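Local coordinates for transferrin binding protein B (Actinobacillus suis, PDB 3PQU) that probably binds host transferrin at the bacterial surface, as an outer-membrane lipoprotein that forms part of the receptor for iron acquisition, at residues 100-106 with 123-129; 177-183 with 198-204; 501-507 with 531-537. Where two conformers were deposited one is given. Residues are numbered along the deposited sequence.

Contact 1: residues 100-106 with 123-129; sequences SGLIYHS and SGYVFDE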
loop_
_atom_site.group_PDB
_atom_site.type_symbol
_atom_site.label_atom_id
_atom_site.label_comp_id
_atom_site.label_asym_id
_atom_site.label_seq_id
_atom_site.Cartn_x
_atom_site.Cartn_y
_atom_site.Cartn_z
ATOM N N SER A 100 18.039 16.430 25.081
ATOM C CA SER A 100 17.096 17.514 25.331
ATOM C C SER A 100 15.904 17.066 26.188
ATOM O O SER A 100 15.388 17.846 27.004
ATOM C CB SER A 100 16.544 18.074 23.999
ATOM O OG SER A 100 15.660 17.140 23.419
ATOM N N GLY A 101 15.467 15.823 25.991
ATOM C CA GLY A 101 14.214 15.341 26.554
ATOM C C GLY A 101 13.013 16.017 25.899
ATOM O O GLY A 101 11.909 16.002 26.446
ATOM N N LEU A 102 13.221 16.624 24.732
ATOM C CA LEU A 102 12.143 17.320 24.047
ATOM C C LEU A 102 11.800 16.628 22.732
ATOM O O LEU A 102 12.202 17.089 21.657
ATOM C CB LEU A 102 12.531 18.767 23.791
ATOM C CG LEU A 102 12.664 19.581 25.081
ATOM C CD1 LEU A 102 13.310 20.936 24.821
ATOM C CD2 LEU A 102 11.300 19.756 25.710
ATOM N N ILE A 103 11.064 15.524 22.834
ATOM C CA ILE A 103 10.702 14.695 21.683
ATOM C C ILE A 103 9.223 14.888 21.408
ATOM O O ILE A 103 8.374 14.727 22.313
ATOM C CB ILE A 103 10.943 13.204 21.954
ATOM C CG1 ILE A 103 12.367 12.952 22.471
ATOM C CG2 ILE A 103 10.665 12.392 20.718
ATOM C CD1 ILE A 103 13.456 13.318 21.503
ATOM N N TYR A 104 8.912 15.237 20.163
ATOM C CA TYR A 104 7.535 15.492 19.753
ATOM C C TYR A 104 7.184 14.764 18.460
ATOM O O TYR A 104 8.063 14.455 17.651
ATOM C CB TYR A 104 7.327 16.999 19.560
ATOM C CG TYR A 104 7.497 17.817 20.816
ATOM C CD1 TYR A 104 6.558 17.760 21.844
ATOM C CD2 TYR A 104 8.600 18.650 20.978
ATOM C CE1 TYR A 104 6.716 18.514 23.013
ATOM C CE2 TYR A 104 8.764 19.411 22.133
ATOM C CZ TYR A 104 7.815 19.342 23.143
ATOM O OH TYR A 104 7.976 20.103 24.274
ATOM N N HIS A 105 5.901 14.491 18.259
ATOM C CA HIS A 105 5.456 14.047 16.943
ATOM C C HIS A 105 4.012 14.475 16.649
ATOM O O HIS A 105 3.258 14.825 17.552
ATOM C CB HIS A 105 5.685 12.546 16.731
ATOM C CG HIS A 105 4.775 11.675 17.533
ATOM N ND1 HIS A 105 3.560 11.228 17.055
ATOM C CD2 HIS A 105 4.902 11.163 18.783
ATOM C CE1 HIS A 105 2.975 10.483 17.979
ATOM N NE2 HIS A 105 3.768 10.425 19.037
ATOM N N SER A 106 3.664 14.474 15.369
ATOM C CA SER A 106 2.449 15.087 14.894
ATOM C C SER A 106 1.171 14.388 15.371
ATOM O O SER A 106 0.083 14.924 15.192
ATOM C CB SER A 106 2.464 15.137 13.356
ATOM O OG SER A 106 2.757 13.845 12.841
ATOM N N SER A 123 0.832 10.435 9.832
ATOM C CA SER A 123 1.687 11.275 9.011
ATOM C C SER A 123 2.107 12.512 9.754
ATOM O O SER A 123 1.534 12.832 10.789
ATOM C CB SER A 123 0.994 11.689 7.709
ATOM O OG SER A 123 0.189 12.843 7.908
ATOM N N GLY A 124 3.095 13.208 9.178
ATOM C CA GLY A 124 3.533 14.519 9.633
ATOM C C GLY A 124 5.019 14.508 9.927
ATOM O O GLY A 124 5.863 14.530 9.028
ATOM N N TYR A 125 5.348 14.459 11.209
ATOM C CA TYR A 125 6.730 14.631 11.617
ATOM C C TYR A 125 6.969 13.993 12.977
ATOM O O TYR A 125 6.039 13.751 13.761
ATOM C CB TYR A 125 7.097 16.121 11.645
ATOM C CG TYR A 125 6.090 16.972 12.399
ATOM C CD1 TYR A 125 6.035 16.953 13.799
ATOM C CD2 TYR A 125 5.184 17.779 11.718
ATOM C CE1 TYR A 125 5.083 17.731 14.512
ATOM C CE2 TYR A 125 4.233 18.566 12.416
ATOM C CZ TYR A 125 4.203 18.532 13.817
ATOM O OH TYR A 125 3.279 19.281 14.509
ATOM N N VAL A 126 8.231 13.684 13.215
ATOM C CA VAL A 126 8.681 13.183 14.499
ATOM C C VAL A 126 10.072 13.770 14.673
ATOM O O VAL A 126 10.890 13.724 13.753
ATOM C CB VAL A 126 8.677 11.648 14.509
ATOM C CG1 VAL A 126 9.264 11.099 13.200
ATOM C CG2 VAL A 126 9.388 11.106 15.731
ATOM N N PHE A 127 10.332 14.375 15.821
ATOM C CA PHE A 127 11.582 15.117 15.941
ATOM C C PHE A 127 12.030 15.405 17.365
ATOM O O PHE A 127 11.234 15.356 18.315
ATOM C CB PHE A 127 11.461 16.434 15.155
ATOM C CG PHE A 127 10.633 17.490 15.861
ATOM C CD1 PHE A 127 11.245 18.468 16.634
ATOM C CD2 PHE A 127 9.240 17.489 15.761
ATOM C CE1 PHE A 127 10.476 19.435 17.314
ATOM C CE2 PHE A 127 8.470 18.446 16.413
ATOM C CZ PHE A 127 9.086 19.426 17.193
ATOM N N ASP A 128 13.324 15.689 17.489
ATOM C CA ASP A 128 13.937 16.172 18.720
ATOM C C ASP A 128 14.110 17.677 18.520
ATOM O O ASP A 128 14.699 18.116 17.535
ATOM C CB ASP A 128 15.292 15.468 18.940
ATOM C CG ASP A 128 15.975 15.865 20.248
ATOM O OD1 ASP A 128 15.824 17.010 20.696
ATOM O OD2 ASP A 128 16.704 15.042 20.826
ATOM N N GLU A 129 13.569 18.479 19.422
ATOM C CA GLU A 129 13.624 19.933 19.247
ATOM C C GLU A 129 15.059 20.467 19.168
ATOM O O GLU A 129 15.316 21.460 18.495
ATOM C CB GLU A 129 12.923 20.629 20.413
ATOM C CG GLU A 129 12.994 22.132 20.377
ATOM C CD GLU A 129 12.227 22.765 21.533
ATOM O OE1 GLU A 129 11.063 22.376 21.763
ATOM O OE2 GLU A 129 12.786 23.654 22.214
HETATM O O HOH W 1 18.733 16.201 21.981
#

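Contact 2: residues 177-183 with 198-204; sequences DFTSDVK and KNVAATS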
loop_
_atom_site.group_PDB
_atom_site.type_symbol
_atom_site.label_atom_id
_atom_site.label_comp_id
_atom_site.label_asym_id
_atom_site.label_seq_id
_atom_site.Cartn_x
_atom_site.Cartn_y
_atom_site.Cartn_z
ATOM N N ASP A 177 2.112 18.321 5.722
ATOM C CA ASP A 177 3.349 18.692 6.434
ATOM C C ASP A 177 4.511 18.682 5.440
ATOM O O ASP A 177 4.397 18.103 4.362
ATOM C CB ASP A 177 3.644 17.704 7.563
ATOM C CG ASP A 177 2.729 17.893 8.751
ATOM O OD1 ASP A 177 1.805 17.077 8.943
ATOM O OD2 ASP A 177 2.932 18.877 9.478
ATOM N N PHE A 178 5.624 19.319 5.796
ATOM C CA PHE A 178 6.709 19.502 4.835
ATOM C C PHE A 178 8.050 19.830 5.478
ATOM O O PHE A 178 8.105 20.291 6.612
ATOM C CB PHE A 178 6.339 20.643 3.869
ATOM C CG PHE A 178 6.159 21.995 4.561
ATOM C CD1 PHE A 178 7.253 22.830 4.778
ATOM C CD2 PHE A 178 4.907 22.404 5.010
ATOM C CE1 PHE A 178 7.125 24.071 5.438
ATOM C CE2 PHE A 178 4.752 23.659 5.647
ATOM C CZ PHE A 178 5.875 24.491 5.866
ATOM N N THR A 179 9.123 19.606 4.723
ATOM C CA THR A 179 10.422 20.183 5.011
ATOM C C THR A 179 10.976 20.731 3.696
ATOM O O THR A 179 10.772 20.130 2.636
ATOM C CB THR A 179 11.436 19.161 5.600
ATOM O OG1 THR A 179 12.685 19.824 5.832
ATOM C CG2 THR A 179 11.699 17.983 4.635
ATOM N N SER A 180 11.647 21.881 3.773
ATOM C CA SER A 180 12.398 22.438 2.657
ATOM C C SER A 180 13.786 21.824 2.641
ATOM O O SER A 180 14.105 20.964 3.468
ATOM C CB SER A 180 12.536 23.964 2.790
ATOM O OG SER A 180 13.395 24.334 3.877
ATOM N N ASP A 181 14.617 22.262 1.692
ATOM C CA ASP A 181 16.044 22.031 1.800
ATOM C C ASP A 181 16.669 23.233 2.506
ATOM O O ASP A 181 15.961 24.132 2.948
ATOM C CB ASP A 181 16.699 21.812 0.417
ATOM C CG ASP A 181 16.581 23.033 -0.498
ATOM O OD1 ASP A 181 17.309 23.087 -1.520
ATOM O OD2 ASP A 181 15.749 23.917 -0.197
ATOM N N VAL A 182 17.993 23.264 2.591
ATOM C CA VAL A 182 18.665 24.347 3.293
ATOM C C VAL A 182 19.567 25.143 2.352
ATOM O O VAL A 182 20.293 24.557 1.561
ATOM C CB VAL A 182 19.479 23.792 4.484
ATOM C CG1 VAL A 182 20.587 24.773 4.904
ATOM C CG2 VAL A 182 18.543 23.462 5.675
ATOM N N LYS A 183 19.483 26.472 2.419
ATOM C CA LYS A 183 20.415 27.372 1.717
ATOM C C LYS A 183 20.602 28.626 2.556
ATOM O O LYS A 183 19.625 29.268 2.934
ATOM C CB LYS A 183 19.832 27.837 0.365
ATOM C CG LYS A 183 19.854 26.815 -0.729
ATOM C CD LYS A 183 19.095 27.311 -1.940
ATOM C CE LYS A 183 18.969 26.228 -3.005
ATOM N NZ LYS A 183 18.423 26.769 -4.302
ATOM N N LYS A 198 18.138 28.459 6.758
ATOM C CA LYS A 198 19.549 28.842 6.748
ATOM C C LYS A 198 20.436 27.821 7.461
ATOM O O LYS A 198 21.492 27.443 6.959
ATOM C CB LYS A 198 19.746 30.229 7.377
ATOM C CG LYS A 198 19.150 31.388 6.572
ATOM C CD LYS A 198 19.505 32.704 7.258
ATOM C CE LYS A 198 19.028 33.919 6.505
ATOM N NZ LYS A 198 19.806 34.191 5.262
ATOM N N ASN A 199 20.027 27.395 8.648
ATOM C CA ASN A 199 20.811 26.406 9.396
ATOM C C ASN A 199 20.036 25.095 9.509
ATOM O O ASN A 199 20.623 24.017 9.626
ATOM C CB ASN A 199 21.155 26.928 10.786
ATOM C CG ASN A 199 22.302 27.943 10.772
ATOM O OD1 ASN A 199 22.913 28.203 9.736
ATOM N ND2 ASN A 199 22.607 28.499 11.935
ATOM N N VAL A 200 18.713 25.221 9.502
ATOM C CA VAL A 200 17.798 24.088 9.625
ATOM C C VAL A 200 16.686 24.359 8.631
ATOM O O VAL A 200 16.365 25.515 8.373
ATOM C CB VAL A 200 17.257 23.961 11.080
ATOM C CG1 VAL A 200 16.195 22.854 11.200
ATOM C CG2 VAL A 200 18.417 23.699 12.058
ATOM N N ALA A 201 16.133 23.300 8.036
ATOM C CA ALA A 201 15.146 23.460 6.983
ATOM C C ALA A 201 13.925 24.195 7.535
ATOM O O ALA A 201 13.605 24.072 8.722
ATOM C CB ALA A 201 14.736 22.088 6.418
ATOM N N ALA A 202 13.243 24.949 6.681
ATOM C CA ALA A 202 11.929 25.460 7.052
ATOM C C ALA A 202 10.970 24.264 6.945
ATOM O O ALA A 202 10.950 23.572 5.923
ATOM C CB ALA A 202 11.508 26.571 6.112
ATOM N N THR A 203 10.185 24.025 7.992
ATOM C CA THR A 203 9.304 22.860 8.047
ATOM C C THR A 203 7.922 23.274 8.575
ATOM O O THR A 203 7.745 24.389 9.105
ATOM C CB THR A 203 9.834 21.799 9.049
ATOM O OG1 THR A 203 9.786 22.350 10.367
ATOM C CG2 THR A 203 11.275 21.344 8.728
ATOM N N SER A 204 6.959 22.356 8.510
ATOM C CA SER A 204 5.652 22.612 9.124
ATOM C C SER A 204 5.778 22.654 10.646
ATOM O O SER A 204 4.824 23.028 11.324
ATOM C CB SER A 204 4.606 21.563 8.721
ATOM O OG SER A 204 5.176 20.274 8.788
#

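Contact 3: residues 501-507 with 531-537; sequences NGFIGSA and IKVNGGF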
loop_
_atom_site.group_PDB
_atom_site.type_symbol
_atom_site.label_atom_id
_atom_site.label_comp_id
_atom_site.label_asym_id
_atom_site.label_seq_id
_atom_site.Cartn_x
_atom_site.Cartn_y
_atom_site.Cartn_z
ATOM N N ASN A 501 -18.732 -8.351 -9.043
ATOM C CA ASN A 501 -17.620 -8.825 -9.853
ATOM C C ASN A 501 -16.912 -10.005 -9.202
ATOM O O ASN A 501 -15.752 -10.280 -9.503
ATOM C CB ASN A 501 -16.634 -7.701 -10.138
ATOM C CG ASN A 501 -16.195 -6.981 -8.879
ATOM O OD1 ASN A 501 -16.470 -7.432 -7.771
ATOM N ND2 ASN A 501 -15.510 -5.855 -9.046
ATOM N N GLY A 502 -17.615 -10.689 -8.301
ATOM C CA GLY A 502 -17.086 -11.873 -7.642
ATOM C C GLY A 502 -18.155 -12.939 -7.485
ATOM O O GLY A 502 -19.298 -12.737 -7.893
ATOM N N PHE A 503 -17.792 -14.075 -6.902
ATOM C CA PHE A 503 -18.770 -15.123 -6.618
ATOM C C PHE A 503 -18.562 -15.747 -5.236
ATOM O O PHE A 503 -17.478 -15.659 -4.652
ATOM C CB PHE A 503 -18.757 -16.203 -7.711
ATOM C CG PHE A 503 -17.427 -16.878 -7.886
ATOM C CD1 PHE A 503 -17.108 -18.010 -7.152
ATOM C CD2 PHE A 503 -16.494 -16.380 -8.782
ATOM C CE1 PHE A 503 -15.881 -18.632 -7.306
ATOM C CE2 PHE A 503 -15.268 -16.997 -8.943
ATOM C CZ PHE A 503 -14.960 -18.125 -8.206
ATOM N N ILE A 504 -19.615 -16.371 -4.717
ATOM C CA ILE A 504 -19.561 -16.982 -3.397
ATOM C C ILE A 504 -20.447 -18.216 -3.389
ATOM O O ILE A 504 -21.513 -18.216 -3.997
ATOM C CB ILE A 504 -20.036 -16.005 -2.298
ATOM C CG1 ILE A 504 -19.301 -14.665 -2.410
ATOM C CG2 ILE A 504 -19.834 -16.610 -0.912
ATOM C CD1 ILE A 504 -19.768 -13.628 -1.414
ATOM N N GLY A 505 -20.002 -19.266 -2.707
ATOM C CA GLY A 505 -20.743 -20.514 -2.681
ATOM C C GLY A 505 -20.093 -21.600 -1.845
ATOM O O GLY A 505 -19.531 -21.335 -0.781
ATOM N N SER A 506 -20.166 -22.830 -2.338
ATOM C CA SER A 506 -19.725 -23.986 -1.567
ATOM C C SER A 506 -18.896 -24.965 -2.390
ATOM O O SER A 506 -19.203 -25.246 -3.549
ATOM C CB SER A 506 -20.931 -24.719 -0.965
ATOM O OG SER A 506 -21.643 -23.891 -0.060
ATOM N N ALA A 507 -17.843 -25.484 -1.773
ATOM C CA ALA A 507 -17.060 -26.551 -2.370
ATOM C C ALA A 507 -17.376 -27.856 -1.647
ATOM O O ALA A 507 -17.701 -27.859 -0.457
ATOM C CB ALA A 507 -15.580 -26.231 -2.281
ATOM N N ILE A 531 -18.287 -26.307 2.186
ATOM C CA ILE A 531 -17.068 -25.534 2.384
ATOM C C ILE A 531 -17.250 -24.151 1.770
ATOM O O ILE A 531 -17.703 -24.021 0.633
ATOM C CB ILE A 531 -15.844 -26.205 1.736
ATOM C CG1 ILE A 531 -15.669 -27.634 2.255
ATOM C CG2 ILE A 531 -14.589 -25.377 1.998
ATOM C CD1 ILE A 531 -15.163 -27.713 3.673
ATOM N N LYS A 532 -16.899 -23.118 2.522
ATOM C CA LYS A 532 -17.093 -21.756 2.047
ATOM C C LYS A 532 -16.018 -21.359 1.040
ATOM O O LYS A 532 -14.826 -21.366 1.349
ATOM C CB LYS A 532 -17.126 -20.786 3.229
ATOM C CG LYS A 532 -17.388 -19.333 2.864
ATOM C CD LYS A 532 -17.994 -18.592 4.050
ATOM C CE LYS A 532 -17.797 -17.087 3.948
ATOM N NZ LYS A 532 -16.402 -16.673 4.288
ATOM N N VAL A 533 -16.443 -21.026 -0.174
ATOM C CA VAL A 533 -15.505 -20.604 -1.211
ATOM C C VAL A 533 -15.766 -19.179 -1.703
ATOM O O VAL A 533 -16.881 -18.839 -2.105
ATOM C CB VAL A 533 -15.471 -21.594 -2.403
ATOM C CG1 VAL A 533 -16.813 -22.268 -2.580
ATOM C CG2 VAL A 533 -15.036 -20.888 -3.678
ATOM N N ASN A 534 -14.720 -18.356 -1.643
ATOM C CA ASN A 534 -14.748 -16.990 -2.155
ATOM C C ASN A 534 -13.961 -16.892 -3.455
ATOM O O ASN A 534 -12.848 -17.413 -3.559
ATOM C CB ASN A 534 -14.151 -16.016 -1.132
ATOM C CG ASN A 534 -15.093 -15.732 0.024
ATOM O OD1 ASN A 534 -15.948 -14.848 -0.064
ATOM N ND2 ASN A 534 -14.936 -16.473 1.118
ATOM N N GLY A 535 -14.538 -16.222 -4.444
ATOM C CA GLY A 535 -13.883 -16.080 -5.729
ATOM C C GLY A 535 -14.082 -14.721 -6.362
ATOM O O GLY A 535 -14.913 -13.924 -5.913
ATOM N N GLY A 536 -13.317 -14.452 -7.412
ATOM C CA GLY A 536 -13.461 -13.208 -8.143
ATOM C C GLY A 536 -13.403 -13.379 -9.651
ATOM O O GLY A 536 -12.944 -14.408 -10.165
ATOM N N PHE A 537 -13.901 -12.374 -10.364
ATOM C CA PHE A 537 -13.670 -12.250 -11.794
ATOM C C PHE A 537 -12.611 -11.187 -12.072
ATOM O O PHE A 537 -12.681 -10.071 -11.533
ATOM C CB PHE A 537 -14.976 -11.917 -12.505
ATOM C CG PHE A 537 -15.969 -13.036 -12.466
ATOM C CD1 PHE A 537 -15.924 -14.051 -13.411
ATOM C CD2 PHE A 537 -16.927 -13.095 -11.467
ATOM C CE1 PHE A 537 -16.834 -15.099 -13.372
ATOM C CE2 PHE A 537 -17.843 -14.142 -11.427
ATOM C CZ PHE A 537 -17.789 -15.143 -12.379
#

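Contact 1: residues 100-106 with 123-129
Strand 103-105 runs antiparallel to the strand through Tyr125-Asp128, and side chains from both reach across the join. On one face, Tyr104 (chi1 m) and Phe127 (chi1 p) form a hydrogen-bonded antiparallel pair; the Phe127 ring swings back across the gap until its CE2 lies 3.6 Å from Tyr104 CB. The two rings meet obliquely, centroids 5.9 Å apart and planes at 41°. Glu129 is extended through chi1 and chi2 (both t) and bends at chi3 (-49°), leaving OE1 at the edge of the Tyr104 ring, 3.8 Å from Tyr104 CE2. Backbone bonds link Tyr104 N to Phe127 O (3.0 Å) and Phe127 N to Tyr104 O (2.9 Å). The ladder joins 103-105, an outermost strand of the five-stranded antiparallel sheet in the N-lobe handle, to its neighbour. The other face carries Ile103, His105, Val126 and Asp128, and helix 91-97 covers Ile103 and Val126.

Towards one end, Ser100 is in its p rotamer: its OG accepts from Leu102 N at 2.8 Å, an ST turn, and donates to Asp128 OD1 at 2.7 Å. Thr98 OG1 bonds to both Ser100 OG and Asp128 OD2. Asp128 (chi1 t) also accepts at OD2 from water 1, 2.6 Å away. At the other end Ser106, again p, gives its OG to Ser123 O (2.6 Å) and accepts from Tyr125 N (3.1 Å). Its CB sits over the Tyr125 ring (chi1 p), 3.8 Å from the centroid, a CH-pi contact. Gly124, at the corner, has backbone angles that press any CB against the preceding carbonyl, and such a CB would also strike Ser106 OG.

Contact 2: residues 177-183 with 198-204
This is a buried pairing of strand and loop in the N-lobe barrel region: residues 198-204, with no regular structure, run along the end of the long strand 170-183. A single backbone bridge, Thr179 with Thr203, marks the register. Around it, Ser204 N donates to Phe178 O at 3.0 Å and Ser180 N to Ala202 O at 2.8 Å. Serine hydroxyls extend the pattern at both ends. Ser204 OG donates to Asp177 OD2 (2.7 Å) while accepting from Phe178 N (3.2 Å), and Ser180 OG accepts from Ala202 N (2.9 Å) while donating to Asp181 O (2.7 Å). Ser204 CB lies off-centre over the Phe178 ring, 4.1 Å from its centroid. Past the break in the strand at Asp181, Val182 turns toward the loop, its CG2 reaching 4.1 Å from Ala201 CB. Asp177 OD1 also salt-bridges Arg116. Side-chain hydroxyls thus bond to backbone amides where regular strand pairing gives out, so the irregular loop can follow the strand without burying those amides unsatisfied.

Contact 3: residues 501-507 with 531-537
Phe503 occupies the centre of the apolar face. Its ring, at chi1 p, folds back over the neighbouring strand and lies flat on the backbone of Gly535, whose CA is 3.6 Å from the ring centroid in a CH-pi contact. A CB on residue 535 would collide with Phe503 CZ, so the absence of a side chain is what lets the ring settle there. Phe537 flanks it: the edge of Phe503 points toward the face of Phe537 in an offset edge-to-face pair, centroids 5.6 Å apart and planes at 69°. Further along this face, Val533 packs beside Ala507, its CG1 being 4.2 Å from Ala507 CB, and Ala507 CB stands 4.0 Å from Ile531 CB. Strands 492-499 and 544-551 add Val494 and Phe549 around Val533.

Between the strands, the backbones bond in pairs. Phe503 N to Gly535 O and Gly535 N to Phe503 O are both 3.0 Å. Gly505 N to Val533 O and Val533 N to Gly505 O are both 3.2 Å. Ala507 N to Ile531 O is 2.8 Å and Ile531 N to Ala507 O 3.1 Å.

The opposite face holds Ile504, Ser506, Lys532 and Asn534, with Ile504 and Lys532 exposed. Ile504 CG1 comes within 4.1 Å of Asn534 OD1. At one end, Asn501 O accepts from Phe537 N at 2.9 Å, and the buried Asn501 side chain bonds to Arg425 through OD1 and to the carbonyls of Thr426 and Arg335 through ND2. These strands, 160° apart in direction, lie between 492-499 and 544-551 in the closed run of antiparallel strands that forms the C-lobe beta barrel.

In the fold
Contacts 1 and 2 are neighbours, their centres 15 Å apart, and they meet where the N-lobe handle rests on the N-lobe barrel region: Gly124 CA packs 3.2 Å from Asp177 OD1, and Tyr125 CE2 lies 3.2 Å from Asp177 OD2. Tyr125, a member of contact 1, thus also packs on contact 2. Arg116, between the two segments of contact 1 in sequence, reaches across to contact 2 in its salt bridge to Asp177 as well as touching Ser106. Contact 3 belongs to the other lobe, on the opposite side of the chain's centre; its centre is 48 Å from that of contact 1 and 52 Å from that of contact 2, with nearest atoms about 29 and 33 Å away.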